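Local structure of enterobactin synthetase component F-related protein (4OXI) at residues C336-L341 with Q470-G475; D343-W348 with Q354-L359; H372-H377 with A381-G386; L394-E399 with D452-S457. The protein binds glycyl-adenosine-5'-phosphate as an adenylation domain and probably activates glycine with ATP in a lipopolysaccharide modification pathway that gives antimicrobial peptide resistance. One frame throughout, in Å; residues are numbered along the deposited sequence.

Interaction 1: C336-L341 with Q470-G475; sequences CGQALL and QVKIAG. With GAP (glycyl-adenosine-5'-phosphate), chain B.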
# COMPACT_ATOMS: atom_id res chain seq x y z
N CYS A 336 -7.43 -6.23 -4.40
CA CYS A 336 -6.51 -6.79 -3.41
C CYS A 336 -6.87 -6.25 -2.05
O CYS A 336 -7.37 -5.12 -1.94
CB CYS A 336 -5.07 -6.39 -3.72
SG CYS A 336 -3.82 -7.22 -2.67
N GLY A 337 -6.61 -7.03 -1.02
CA GLY A 337 -6.67 -6.50 0.33
C GLY A 337 -7.70 -7.11 1.26
O GLY A 337 -7.48 -7.14 2.47
N GLN A 338 -8.82 -7.56 0.69
CA GLN A 338 -9.91 -8.16 1.46
C GLN A 338 -10.52 -9.28 0.64
O GLN A 338 -10.36 -9.31 -0.58
CB GLN A 338 -11.02 -7.14 1.71
CG GLN A 338 -10.54 -5.76 2.04
CD GLN A 338 -11.67 -4.79 2.22
OE1 GLN A 338 -11.89 -3.90 1.39
NE2 GLN A 338 -12.42 -4.94 3.33
N ALA A 339 -11.26 -10.16 1.31
CA ALA A 339 -11.96 -11.25 0.64
C ALA A 339 -12.84 -10.72 -0.48
O ALA A 339 -13.67 -9.82 -0.27
CB ALA A 339 -12.79 -12.06 1.63
N LEU A 340 -12.63 -11.25 -1.69
CA LEU A 340 -13.44 -10.85 -2.84
C LEU A 340 -14.63 -11.79 -2.93
O LEU A 340 -14.46 -13.00 -3.08
CB LEU A 340 -12.60 -10.92 -4.12
CG LEU A 340 -13.28 -10.53 -5.43
CD1 LEU A 340 -13.81 -9.10 -5.34
CD2 LEU A 340 -12.32 -10.66 -6.60
N LEU A 341 -15.83 -11.25 -2.79
CA LEU A 341 -17.01 -12.10 -2.87
C LEU A 341 -17.44 -12.34 -4.31
O LEU A 341 -17.33 -11.44 -5.15
CB LEU A 341 -18.16 -11.52 -2.06
CG LEU A 341 -18.00 -11.95 -0.60
CD1 LEU A 341 -19.13 -11.44 0.24
CD2 LEU A 341 -17.96 -13.46 -0.54
N GLN A 470 -6.03 -8.79 13.29
CA GLN A 470 -5.74 -7.83 12.23
C GLN A 470 -6.95 -7.83 11.30
O GLN A 470 -7.43 -8.89 10.90
CB GLN A 470 -4.48 -8.23 11.46
CG GLN A 470 -4.08 -7.24 10.37
CD GLN A 470 -3.00 -7.79 9.43
OE1 GLN A 470 -1.89 -8.12 9.87
NE2 GLN A 470 -3.32 -7.88 8.15
N VAL A 471 -7.45 -6.64 10.99
CA VAL A 471 -8.62 -6.52 10.13
C VAL A 471 -8.41 -5.34 9.21
O VAL A 471 -7.49 -4.55 9.41
CB VAL A 471 -9.91 -6.26 10.96
CG1 VAL A 471 -10.21 -7.44 11.88
CG2 VAL A 471 -9.77 -4.99 11.78
N LYS A 472 -9.26 -5.22 8.19
CA LYS A 472 -9.31 -4.00 7.41
C LYS A 472 -10.53 -3.18 7.87
O LYS A 472 -11.63 -3.70 8.01
CB LYS A 472 -9.40 -4.33 5.91
CG LYS A 472 -8.04 -4.53 5.22
CD LYS A 472 -7.35 -5.82 5.67
CE LYS A 472 -5.84 -5.83 5.35
NZ LYS A 472 -5.60 -5.57 3.92
N ILE A 473 -10.31 -1.90 8.14
CA ILE A 473 -11.40 -1.00 8.49
C ILE A 473 -11.44 0.05 7.39
O ILE A 473 -10.46 0.77 7.22
CB ILE A 473 -11.16 -0.29 9.85
CG1 ILE A 473 -11.07 -1.29 11.00
CG2 ILE A 473 -12.25 0.76 10.11
CD1 ILE A 473 -12.28 -2.24 11.08
N ALA A 474 -12.55 0.13 6.65
CA ALA A 474 -12.62 0.96 5.44
C ALA A 474 -11.40 0.73 4.55
O ALA A 474 -10.74 1.68 4.10
CB ALA A 474 -12.75 2.45 5.81
N GLY A 475 -11.05 -0.53 4.35
CA GLY A 475 -9.97 -0.86 3.43
C GLY A 475 -8.54 -0.68 3.93
O GLY A 475 -7.59 -0.94 3.18
N GAP B . -0.44 -5.59 -0.18
CA GAP B . -1.93 -5.63 -0.32
C GAP B . -2.51 -5.53 1.07
O GAP B . -3.71 -5.50 1.29
PA GAP B . -1.88 -5.31 3.74
O1A GAP B . -0.57 -5.68 4.40
O2A GAP B . -2.53 -3.97 4.01
O3A GAP B . -1.57 -5.48 2.18
C5' GAP B . -2.46 -7.85 4.07
O5' GAP B . -2.91 -6.50 4.10
C4' GAP B . -3.59 -8.76 4.51
O4' GAP B . -4.77 -8.44 3.76
C3' GAP B . -3.35 -10.22 4.18
O3' GAP B . -2.55 -10.84 5.19
C2' GAP B . -4.76 -10.76 4.11
O2' GAP B . -5.30 -10.92 5.41
C1' GAP B . -5.56 -9.61 3.55
N9 GAP B . -5.75 -9.80 2.10
C8 GAP B . -5.00 -9.24 1.13
N7 GAP B . -5.44 -9.60 -0.10
C5 GAP B . -6.50 -10.42 0.08
C6 GAP B . -7.42 -11.17 -0.80
N6 GAP B . -7.31 -11.09 -2.15
N1 GAP B . -8.38 -11.91 -0.20
C2 GAP B . -8.51 -11.99 1.14
N3 GAP B . -7.70 -11.33 1.99
C4 GAP B . -6.70 -10.54 1.53
O HOH W 1 -13.10 -2.37 4.99
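Lys472 NZ donates to Gly337 O at 2.8 Å, approaching in the carbonyl plane on a lone pair, with a C=O...N angle of 127°. The same ammonium reaches two ligand oxygens, the phosphoester O5' of GAP at 2.9 Å from NZ and the ribose ring O4' at 3.0 Å, with weaker bonds to the glycyl carbonyl and a phosphate oxygen. Two bends in the lysine chain, at chi2 (70°) and chi4 (-55°), curl NZ in over the seam between sugar, phosphate and protein loop, while CD lies against Gly337 O. The lysine belongs to strand 470-473 of the hairpin 470-479, which carries the A8 core motif of adenylation domains; its insertion into the active site is consistent with the thioester-forming conformation of relatives. On the facing loop, Gly337 adopts backbone angles that favour glycine, and its N lies 3.0 Å from GAP N7. Farther out, the amide of Gln338 sits beside the lysine root, NE2 being 4.0 Å from Lys472 CB. A water accepts from Gly475 N at 2.8 Å and, weakly, from Gln338 NE2, while Thr311 is the hydrogen-bond partner of Gln338 OE1.

Interaction 2: D343-W348 with Q354-L359; sequences DLAEQW and QPVINL. With GAP (glycyl-adenosine-5'-phosphate), chain B.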
# COMPACT_ATOMS: atom_id res chain seq x y z
N ASP A 343 -20.28 -12.67 -5.77
CA ASP A 343 -21.36 -11.79 -6.22
C ASP A 343 -20.89 -10.37 -6.51
O ASP A 343 -21.41 -9.70 -7.41
CB ASP A 343 -22.52 -11.79 -5.21
CG ASP A 343 -23.24 -13.14 -5.15
OD1 ASP A 343 -23.21 -13.89 -6.15
OD2 ASP A 343 -23.85 -13.45 -4.09
N LEU A 344 -19.91 -9.89 -5.74
CA LEU A 344 -19.31 -8.59 -6.03
C LEU A 344 -18.50 -8.63 -7.31
O LEU A 344 -18.63 -7.76 -8.17
CB LEU A 344 -18.42 -8.13 -4.88
CG LEU A 344 -19.10 -7.59 -3.63
CD1 LEU A 344 -18.04 -6.95 -2.75
CD2 LEU A 344 -20.20 -6.60 -4.00
N ALA A 345 -17.67 -9.65 -7.45
CA ALA A 345 -16.83 -9.73 -8.63
C ALA A 345 -17.72 -9.87 -9.86
O ALA A 345 -17.41 -9.31 -10.92
CB ALA A 345 -15.85 -10.88 -8.53
N GLU A 346 -18.83 -10.59 -9.72
CA GLU A 346 -19.76 -10.77 -10.84
C GLU A 346 -20.38 -9.45 -11.28
O GLU A 346 -20.42 -9.16 -12.48
CB GLU A 346 -20.86 -11.79 -10.51
CG GLU A 346 -22.01 -11.84 -11.52
CD GLU A 346 -21.58 -12.31 -12.92
OE1 GLU A 346 -20.48 -12.89 -13.07
OE2 GLU A 346 -22.37 -12.10 -13.88
N GLN A 347 -20.83 -8.65 -10.33
CA GLN A 347 -21.43 -7.37 -10.67
C GLN A 347 -20.42 -6.40 -11.30
O GLN A 347 -20.78 -5.62 -12.18
CB GLN A 347 -22.12 -6.75 -9.46
CG GLN A 347 -23.44 -7.43 -9.12
CD GLN A 347 -24.00 -6.98 -7.79
OE1 GLN A 347 -23.64 -7.52 -6.74
NE2 GLN A 347 -24.90 -6.00 -7.83
N TRP A 348 -19.17 -6.46 -10.87
CA TRP A 348 -18.17 -5.58 -11.46
C TRP A 348 -17.87 -6.07 -12.87
O TRP A 348 -17.75 -5.26 -13.80
CB TRP A 348 -16.89 -5.53 -10.61
CG TRP A 348 -15.87 -4.51 -11.10
CD1 TRP A 348 -14.89 -4.72 -12.02
CD2 TRP A 348 -15.75 -3.14 -10.69
NE1 TRP A 348 -14.15 -3.56 -12.20
CE2 TRP A 348 -14.67 -2.58 -11.39
CE3 TRP A 348 -16.45 -2.34 -9.77
CZ2 TRP A 348 -14.27 -1.25 -11.22
CZ3 TRP A 348 -16.06 -1.02 -9.61
CH2 TRP A 348 -14.98 -0.49 -10.33
N GLN A 354 -15.19 -7.54 -18.87
CA GLN A 354 -13.78 -7.85 -19.09
C GLN A 354 -13.10 -8.49 -17.86
O GLN A 354 -13.72 -8.56 -16.79
CB GLN A 354 -13.08 -6.59 -19.63
CG GLN A 354 -13.47 -6.35 -21.10
CD GLN A 354 -12.96 -5.04 -21.65
OE1 GLN A 354 -12.00 -5.01 -22.41
NE2 GLN A 354 -13.63 -3.94 -21.29
N PRO A 355 -11.87 -9.01 -18.02
CA PRO A 355 -11.26 -9.77 -16.91
C PRO A 355 -11.19 -9.05 -15.54
O PRO A 355 -10.92 -7.85 -15.46
CB PRO A 355 -9.85 -10.05 -17.43
CG PRO A 355 -10.02 -10.17 -18.93
CD PRO A 355 -11.12 -9.18 -19.28
N VAL A 356 -11.43 -9.82 -14.49
CA VAL A 356 -11.33 -9.35 -13.11
C VAL A 356 -10.33 -10.27 -12.44
O VAL A 356 -10.42 -11.48 -12.58
CB VAL A 356 -12.70 -9.46 -12.41
CG1 VAL A 356 -12.56 -9.21 -10.93
CG2 VAL A 356 -13.70 -8.47 -13.03
N ILE A 357 -9.35 -9.71 -11.73
CA ILE A 357 -8.27 -10.51 -11.16
C ILE A 357 -8.22 -10.31 -9.64
O ILE A 357 -8.13 -9.18 -9.17
CB ILE A 357 -6.90 -10.08 -11.73
CG1 ILE A 357 -6.91 -10.05 -13.26
CG2 ILE A 357 -5.78 -10.98 -11.21
CD1 ILE A 357 -7.32 -11.36 -13.88
N ASN A 358 -8.28 -11.40 -8.88
CA ASN A 358 -8.14 -11.33 -7.42
C ASN A 358 -6.66 -11.40 -7.12
O ASN A 358 -5.98 -12.30 -7.60
CB ASN A 358 -8.88 -12.50 -6.74
CG ASN A 358 -9.02 -12.31 -5.22
OD1 ASN A 358 -8.79 -11.22 -4.69
ND2 ASN A 358 -9.45 -13.37 -4.53
N LEU A 359 -6.13 -10.44 -6.35
CA LEU A 359 -4.72 -10.48 -5.97
C LEU A 359 -4.63 -10.61 -4.46
O LEU A 359 -5.40 -9.97 -3.75
CB LEU A 359 -4.00 -9.20 -6.37
CG LEU A 359 -3.77 -8.84 -7.83
CD1 LEU A 359 -3.00 -7.49 -7.98
CD2 LEU A 359 -3.00 -9.94 -8.47
N GAP B . -0.44 -5.59 -0.18
CA GAP B . -1.93 -5.63 -0.32
C GAP B . -2.51 -5.53 1.07
O GAP B . -3.71 -5.50 1.29
PA GAP B . -1.88 -5.31 3.74
O1A GAP B . -0.57 -5.68 4.40
O2A GAP B . -2.53 -3.97 4.01
O3A GAP B . -1.57 -5.48 2.18
C5' GAP B . -2.46 -7.85 4.07
O5' GAP B . -2.91 -6.50 4.10
C4' GAP B . -3.59 -8.76 4.51
O4' GAP B . -4.77 -8.44 3.76
C3' GAP B . -3.35 -10.22 4.18
O3' GAP B . -2.55 -10.84 5.19
C2' GAP B . -4.76 -10.76 4.11
O2' GAP B . -5.30 -10.92 5.41
C1' GAP B . -5.56 -9.61 3.55
N9 GAP B . -5.75 -9.80 2.10
C8 GAP B . -5.00 -9.24 1.13
N7 GAP B . -5.44 -9.60 -0.10
C5 GAP B . -6.50 -10.42 0.08
C6 GAP B . -7.42 -11.17 -0.80
N6 GAP B . -7.31 -11.09 -2.15
N1 GAP B . -8.38 -11.91 -0.20
C2 GAP B . -8.51 -11.99 1.14
N3 GAP B . -7.70 -11.33 1.99
C4 GAP B . -6.70 -10.54 1.53
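Ala345 on helix 342-352 lies above Val356 on strand 356-360, the two CA atoms 7.1 Å apart, without a hydrogen bond between helix and strand. This is the helix-to-strand half of a beta-alpha-beta crossover: strand 332-336 leads into the helix, which packs against the sheet before strand 356-360 returns parallel to the first. Val356 carries the strand side of the contact and divides its two methyls. CG1, anti to the backbone N (chi1 170°), meets the Ala345 methyl, with CB and CG1 4.4 Å apart. CG2, the other branch, lies 4.1 Å from Trp348 CD1, with Ala345 O a loose neighbour. The approach to the tryptophan is made at the edge of the indole, near its plane, so the methyl touches the rim of the five-membered ring and not its face. The indole rotation is fixed from outside the pair: NE1 is hydrogen-bonded to Ser333 OG on the first strand of the unit, and the ring meets Phe335 edge-to-face. Trp348 therefore reaches both parallel strands of the crossover. Two residues on from Val356, the strand arrives at the adenine. Asn358 OD1 accepts from the exocyclic N6 of GAP at 2.9 Å with an N-H...O angle of 133°, and Leu359 O takes a straighter bond from the same nitrogen, 2.7 Å from N6 at 158°.

Interaction 3: H372-H377 with A381-G386; sequences HRFVAH and ASVPIG. With GAP (glycyl-adenosine-5'-phosphate), chain B.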
# COMPACT_ATOMS: atom_id res chain seq x y z
N HIS A 372 -5.64 -14.82 -8.97
CA HIS A 372 -6.60 -15.75 -9.52
C HIS A 372 -7.54 -15.01 -10.46
O HIS A 372 -8.19 -14.05 -10.05
CB HIS A 372 -7.42 -16.36 -8.40
CG HIS A 372 -8.35 -17.43 -8.87
ND1 HIS A 372 -7.91 -18.65 -9.32
CD2 HIS A 372 -9.71 -17.45 -8.98
CE1 HIS A 372 -8.95 -19.39 -9.68
NE2 HIS A 372 -10.05 -18.68 -9.48
N ARG A 373 -7.65 -15.45 -11.72
CA ARG A 373 -8.65 -14.85 -12.61
C ARG A 373 -10.05 -15.28 -12.20
O ARG A 373 -10.34 -16.48 -12.09
CB ARG A 373 -8.41 -15.24 -14.07
CG ARG A 373 -7.10 -14.76 -14.62
CD ARG A 373 -7.00 -15.00 -16.14
NE ARG A 373 -5.63 -14.76 -16.58
CZ ARG A 373 -4.62 -15.60 -16.38
NH1 ARG A 373 -3.40 -15.29 -16.80
NH2 ARG A 373 -4.83 -16.76 -15.74
N PHE A 374 -10.91 -14.30 -11.96
CA PHE A 374 -12.28 -14.57 -11.59
C PHE A 374 -12.97 -15.38 -12.70
O PHE A 374 -12.93 -15.01 -13.87
CB PHE A 374 -13.02 -13.26 -11.38
CG PHE A 374 -14.49 -13.42 -11.17
CD1 PHE A 374 -14.98 -14.05 -10.04
CD2 PHE A 374 -15.39 -12.94 -12.12
CE1 PHE A 374 -16.35 -14.19 -9.85
CE2 PHE A 374 -16.76 -13.08 -11.94
CZ PHE A 374 -17.25 -13.70 -10.80
N VAL A 375 -13.58 -16.50 -12.30
CA VAL A 375 -14.33 -17.37 -13.20
C VAL A 375 -15.80 -17.27 -12.83
O VAL A 375 -16.21 -17.73 -11.76
CB VAL A 375 -13.88 -18.84 -13.04
CG1 VAL A 375 -14.66 -19.75 -13.98
CG2 VAL A 375 -12.37 -18.99 -13.27
N ALA A 376 -16.61 -16.65 -13.69
CA ALA A 376 -18.04 -16.51 -13.45
C ALA A 376 -18.75 -17.85 -13.18
O ALA A 376 -19.71 -17.91 -12.42
CB ALA A 376 -18.70 -15.80 -14.62
N HIS A 377 -18.26 -18.90 -13.82
CA HIS A 377 -18.90 -20.22 -13.75
C HIS A 377 -18.20 -21.17 -12.78
O HIS A 377 -17.93 -22.32 -13.12
CB HIS A 377 -18.92 -20.86 -15.14
CG HIS A 377 -19.56 -20.01 -16.19
ND1 HIS A 377 -20.89 -19.63 -16.13
CD2 HIS A 377 -19.06 -19.46 -17.33
CE1 HIS A 377 -21.18 -18.89 -17.18
NE2 HIS A 377 -20.09 -18.77 -17.92
N ALA A 381 -18.88 -19.36 -3.40
CA ALA A 381 -19.35 -18.13 -2.74
C ALA A 381 -18.29 -17.02 -2.68
O ALA A 381 -18.62 -15.83 -2.57
CB ALA A 381 -19.85 -18.45 -1.35
N SER A 382 -17.02 -17.40 -2.74
CA SER A 382 -15.93 -16.43 -2.74
C SER A 382 -14.97 -16.72 -3.88
O SER A 382 -14.95 -17.83 -4.41
CB SER A 382 -15.16 -16.51 -1.43
OG SER A 382 -14.59 -17.80 -1.30
N VAL A 383 -14.19 -15.72 -4.25
CA VAL A 383 -13.17 -15.89 -5.27
C VAL A 383 -11.90 -16.37 -4.59
O VAL A 383 -11.46 -15.77 -3.60
CB VAL A 383 -12.92 -14.57 -6.01
CG1 VAL A 383 -11.87 -14.74 -7.10
CG2 VAL A 383 -14.22 -14.03 -6.58
N PRO A 384 -11.33 -17.47 -5.08
CA PRO A 384 -10.05 -17.98 -4.56
C PRO A 384 -8.96 -16.91 -4.65
O PRO A 384 -9.04 -16.04 -5.51
CB PRO A 384 -9.70 -19.12 -5.52
CG PRO A 384 -11.05 -19.56 -6.11
CD PRO A 384 -11.90 -18.33 -6.14
N ILE A 385 -7.95 -16.97 -3.78
CA ILE A 385 -6.78 -16.09 -3.92
C ILE A 385 -5.79 -16.71 -4.91
O ILE A 385 -4.84 -16.06 -5.36
CB ILE A 385 -6.10 -15.78 -2.58
CG1 ILE A 385 -5.77 -17.05 -1.80
CG2 ILE A 385 -6.99 -14.89 -1.72
CD1 ILE A 385 -4.83 -16.79 -0.58
N GLY A 386 -6.00 -17.98 -5.25
CA GLY A 386 -5.36 -18.55 -6.42
C GLY A 386 -4.05 -19.26 -6.16
O GLY A 386 -3.94 -20.09 -5.24
N GAP B . -0.44 -5.59 -0.18
CA GAP B . -1.93 -5.63 -0.32
C GAP B . -2.51 -5.53 1.07
O GAP B . -3.71 -5.50 1.29
PA GAP B . -1.88 -5.31 3.74
O1A GAP B . -0.57 -5.68 4.40
O2A GAP B . -2.53 -3.97 4.01
O3A GAP B . -1.57 -5.48 2.18
C5' GAP B . -2.46 -7.85 4.07
O5' GAP B . -2.91 -6.50 4.10
C4' GAP B . -3.59 -8.76 4.51
O4' GAP B . -4.77 -8.44 3.76
C3' GAP B . -3.35 -10.22 4.18
O3' GAP B . -2.55 -10.84 5.19
C2' GAP B . -4.76 -10.76 4.11
O2' GAP B . -5.30 -10.92 5.41
C1' GAP B . -5.56 -9.61 3.55
N9 GAP B . -5.75 -9.80 2.10
C8 GAP B . -5.00 -9.24 1.13
N7 GAP B . -5.44 -9.60 -0.10
C5 GAP B . -6.50 -10.42 0.08
C6 GAP B . -7.42 -11.17 -0.80
N6 GAP B . -7.31 -11.09 -2.15
N1 GAP B . -8.38 -11.91 -0.20
C2 GAP B . -8.51 -11.99 1.14
N3 GAP B . -7.70 -11.33 1.99
C4 GAP B . -6.70 -10.54 1.53
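His372 lays one face of its imidazole on Pro384 and turns an edge to Val383, and these three residues, with Phe374, make up most of the contact. The proline CB stands over the middle of the ring, 3.9 Å from its centroid and only 11° off the normal, a well-centred CH-pi contact. Pro384 CG leans toward the far end of the ring, 3.6 Å from NE2. His372 CG is anti to the backbone N (chi1 -175°), which swings the imidazole across to the returning chain, while its CB packs 3.3 Å from Pro384 O. Val383 works with both branches: CG1 meets the histidine edge, 3.9 Å from CD2 and close to the ring plane, and CG2 presses on the neighbouring Phe374 ring, 3.5 Å from CD1. The valine thus fills the angle between two aromatic side chains, His372 from the end of strand 370-373 and Phe374 just beyond it. Phe374 continues on to helix 342-352, touching Ala345, Glu346 and Gln349. The backbone oxygen of Pro384 is satisfied by Asn358 ND2, so the amide whose other atom binds adenine also holds this loop. Beyond the proline, Gly386 comes close to the histidine: its CA is 3.6 Å from His372 CB, and its backbone angles by themselves call for glycine. On the other side of the chain Ile385 points its CG2 at the adenine, 3.6 Å from GAP N1. Ile385 and Gly386 both face Leu461, forming a classic beta bulge beside the adenine pocket.

Interaction 4: L394-E399 with D452-S457; sequences LAIINE and DIVTKS. With GAP (glycyl-adenosine-5'-phosphate), chain B.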
# COMPACT_ATOMS: atom_id res chain seq x y z
N LEU A 394 5.09 -20.90 -1.63
CA LEU A 394 4.02 -21.02 -0.65
C LEU A 394 4.12 -22.33 0.11
O LEU A 394 4.47 -23.37 -0.46
CB LEU A 394 2.67 -20.97 -1.35
CG LEU A 394 2.36 -19.73 -2.20
CD1 LEU A 394 0.96 -19.83 -2.75
CD2 LEU A 394 2.51 -18.47 -1.36
N ALA A 395 3.81 -22.28 1.40
CA ALA A 395 3.60 -23.49 2.18
C ALA A 395 2.44 -23.26 3.14
O ALA A 395 2.07 -22.11 3.42
CB ALA A 395 4.85 -23.89 2.93
N ILE A 396 1.88 -24.36 3.64
CA ILE A 396 0.75 -24.31 4.56
C ILE A 396 1.16 -25.12 5.79
O ILE A 396 1.69 -26.21 5.66
CB ILE A 396 -0.48 -24.94 3.93
CG1 ILE A 396 -0.87 -24.20 2.65
CG2 ILE A 396 -1.65 -24.95 4.90
CD1 ILE A 396 -2.00 -24.86 1.88
N ILE A 397 0.94 -24.57 6.98
CA ILE A 397 1.22 -25.32 8.19
C ILE A 397 -0.08 -25.58 8.94
O ILE A 397 -0.82 -24.64 9.24
CB ILE A 397 2.29 -24.63 9.07
CG1 ILE A 397 2.49 -25.39 10.37
CG2 ILE A 397 1.91 -23.19 9.37
CD1 ILE A 397 3.57 -24.77 11.25
N ASN A 398 -0.40 -26.85 9.17
CA ASN A 398 -1.68 -27.19 9.82
C ASN A 398 -1.61 -27.13 11.33
O ASN A 398 -0.57 -26.84 11.90
CB ASN A 398 -2.23 -28.54 9.34
CG ASN A 398 -1.37 -29.73 9.76
OD1 ASN A 398 -0.42 -29.60 10.53
ND2 ASN A 398 -1.71 -30.91 9.24
N GLU A 399 -2.74 -27.45 11.97
CA GLU A 399 -2.86 -27.35 13.42
C GLU A 399 -1.90 -28.27 14.15
O GLU A 399 -1.53 -28.01 15.30
CB GLU A 399 -4.29 -27.62 13.87
CG GLU A 399 -5.27 -26.54 13.46
CD GLU A 399 -6.56 -26.60 14.25
OE1 GLU A 399 -7.01 -25.53 14.72
OE2 GLU A 399 -7.13 -27.70 14.39
N ASP A 452 -2.65 -15.71 7.80
CA ASP A 452 -3.85 -16.01 7.03
C ASP A 452 -4.12 -17.52 7.02
O ASP A 452 -3.21 -18.33 6.78
CB ASP A 452 -3.72 -15.50 5.59
CG ASP A 452 -3.63 -13.98 5.52
OD1 ASP A 452 -4.55 -13.31 6.03
OD2 ASP A 452 -2.63 -13.45 4.97
N ILE A 453 -5.37 -17.88 7.27
CA ILE A 453 -5.79 -19.28 7.27
C ILE A 453 -6.38 -19.61 5.90
O ILE A 453 -7.30 -18.93 5.44
CB ILE A 453 -6.86 -19.53 8.37
CG1 ILE A 453 -6.28 -19.19 9.75
CG2 ILE A 453 -7.38 -20.98 8.31
CD1 ILE A 453 -4.95 -19.88 10.03
N VAL A 454 -5.83 -20.63 5.23
CA VAL A 454 -6.29 -20.98 3.89
C VAL A 454 -6.62 -22.45 3.74
O VAL A 454 -6.24 -23.28 4.58
CB VAL A 454 -5.24 -20.63 2.82
CG1 VAL A 454 -4.87 -19.15 2.91
CG2 VAL A 454 -4.01 -21.50 3.01
N THR A 455 -7.32 -22.78 2.66
CA THR A 455 -7.48 -24.18 2.26
C THR A 455 -7.09 -24.36 0.78
O THR A 455 -7.31 -23.47 -0.04
CB THR A 455 -8.91 -24.70 2.51
OG1 THR A 455 -8.98 -26.09 2.18
CG2 THR A 455 -9.91 -23.95 1.67
N LYS A 456 -6.49 -25.50 0.45
CA LYS A 456 -6.20 -25.81 -0.94
C LYS A 456 -7.34 -26.62 -1.55
O LYS A 456 -7.63 -27.73 -1.11
CB LYS A 456 -4.89 -26.58 -1.09
CG LYS A 456 -4.49 -26.80 -2.53
CD LYS A 456 -3.13 -27.46 -2.63
CE LYS A 456 -2.74 -27.73 -4.08
NZ LYS A 456 -1.46 -28.50 -4.16
N SER A 457 -8.00 -26.05 -2.54
CA SER A 457 -9.16 -26.70 -3.13
C SER A 457 -9.10 -26.59 -4.64
O SER A 457 -8.92 -25.49 -5.17
CB SER A 457 -10.44 -26.05 -2.62
OG SER A 457 -11.57 -26.67 -3.20
N GAP B . -0.44 -5.59 -0.18
CA GAP B . -1.93 -5.63 -0.32
C GAP B . -2.51 -5.53 1.07
O GAP B . -3.71 -5.50 1.29
PA GAP B . -1.88 -5.31 3.74
O1A GAP B . -0.57 -5.68 4.40
O2A GAP B . -2.53 -3.97 4.01
O3A GAP B . -1.57 -5.48 2.18
C5' GAP B . -2.46 -7.85 4.07
O5' GAP B . -2.91 -6.50 4.10
C4' GAP B . -3.59 -8.76 4.51
O4' GAP B . -4.77 -8.44 3.76
C3' GAP B . -3.35 -10.22 4.18
O3' GAP B . -2.55 -10.84 5.19
C2' GAP B . -4.76 -10.76 4.11
O2' GAP B . -5.30 -10.92 5.41
C1' GAP B . -5.56 -9.61 3.55
N9 GAP B . -5.75 -9.80 2.10
C8 GAP B . -5.00 -9.24 1.13
N7 GAP B . -5.44 -9.60 -0.10
C5 GAP B . -6.50 -10.42 0.08
C6 GAP B . -7.42 -11.17 -0.80
N6 GAP B . -7.31 -11.09 -2.15
N1 GAP B . -8.38 -11.91 -0.20
C2 GAP B . -8.51 -11.99 1.14
N3 GAP B . -7.70 -11.33 1.99
C4 GAP B . -6.70 -10.54 1.53
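Ile396 reaches over to Val454 with one arm, its CG1-CD1 branch. From CB, CG1 leaves anti to the carbonyl carbon (chi1 -59°), and it comes within 4.2 Å of Val454 CG2. The chain then runs on extended to CD1, which lies 4.1 Å from that same valine methyl and 4.5 Å from Lys456 CB. One methyl of the valine is therefore met by two successive carbons of the isoleucine, and the tip settles between two residues whose side chains alternate with Thr455 along strand 452-457. The lysine contributes its aliphatic root here; its chain extends away so that NZ is hydrogen-bonded to Phe406 O and Ala409 O and makes a cation-pi contact with the Phe406 ring. No hydrogen bond joins the two segments, since strand 416-419 pairs with both of their strands in an antiparallel sheet. At the other end of 452-457, Asp452 holds both ribose hydroxyls of GAP: O2' donates to OD1 and O3' to OD2, each at 2.6 Å. Arg466, in a salt bridge, and His463 also engage OD1, and Tyr360 OH engages OD2. This two-pronged grip is the signature of the ribose-binding aspartate in the A7 core motif of adenylation domains.

All four contacts are largely buried and each has a segment touching GAP, but from different directions. Interaction 1 is the polar one, a charged bond with water beside it, where a hairpin from late in the chain meets the nucleotide loop; interactions 2 and 4 are apolar packing, and interaction 3 adds a CH-pi contact on a histidine. Interactions 2 and 3 share a sheet through the neighbouring strands 356-360 and 370-373, their centres about 8 Å apart. Interaction 1 touches both, Leu340 O probably being hydrogen-bonded to Val383 N at 3.0 Å. Interaction 4 belongs to a separate antiparallel sheet and meets interaction 3 where Ile385 CD1 packs against Val454 CG1. Interactions 2, 3 and 4 all lie within the loop that interaction 1 closes.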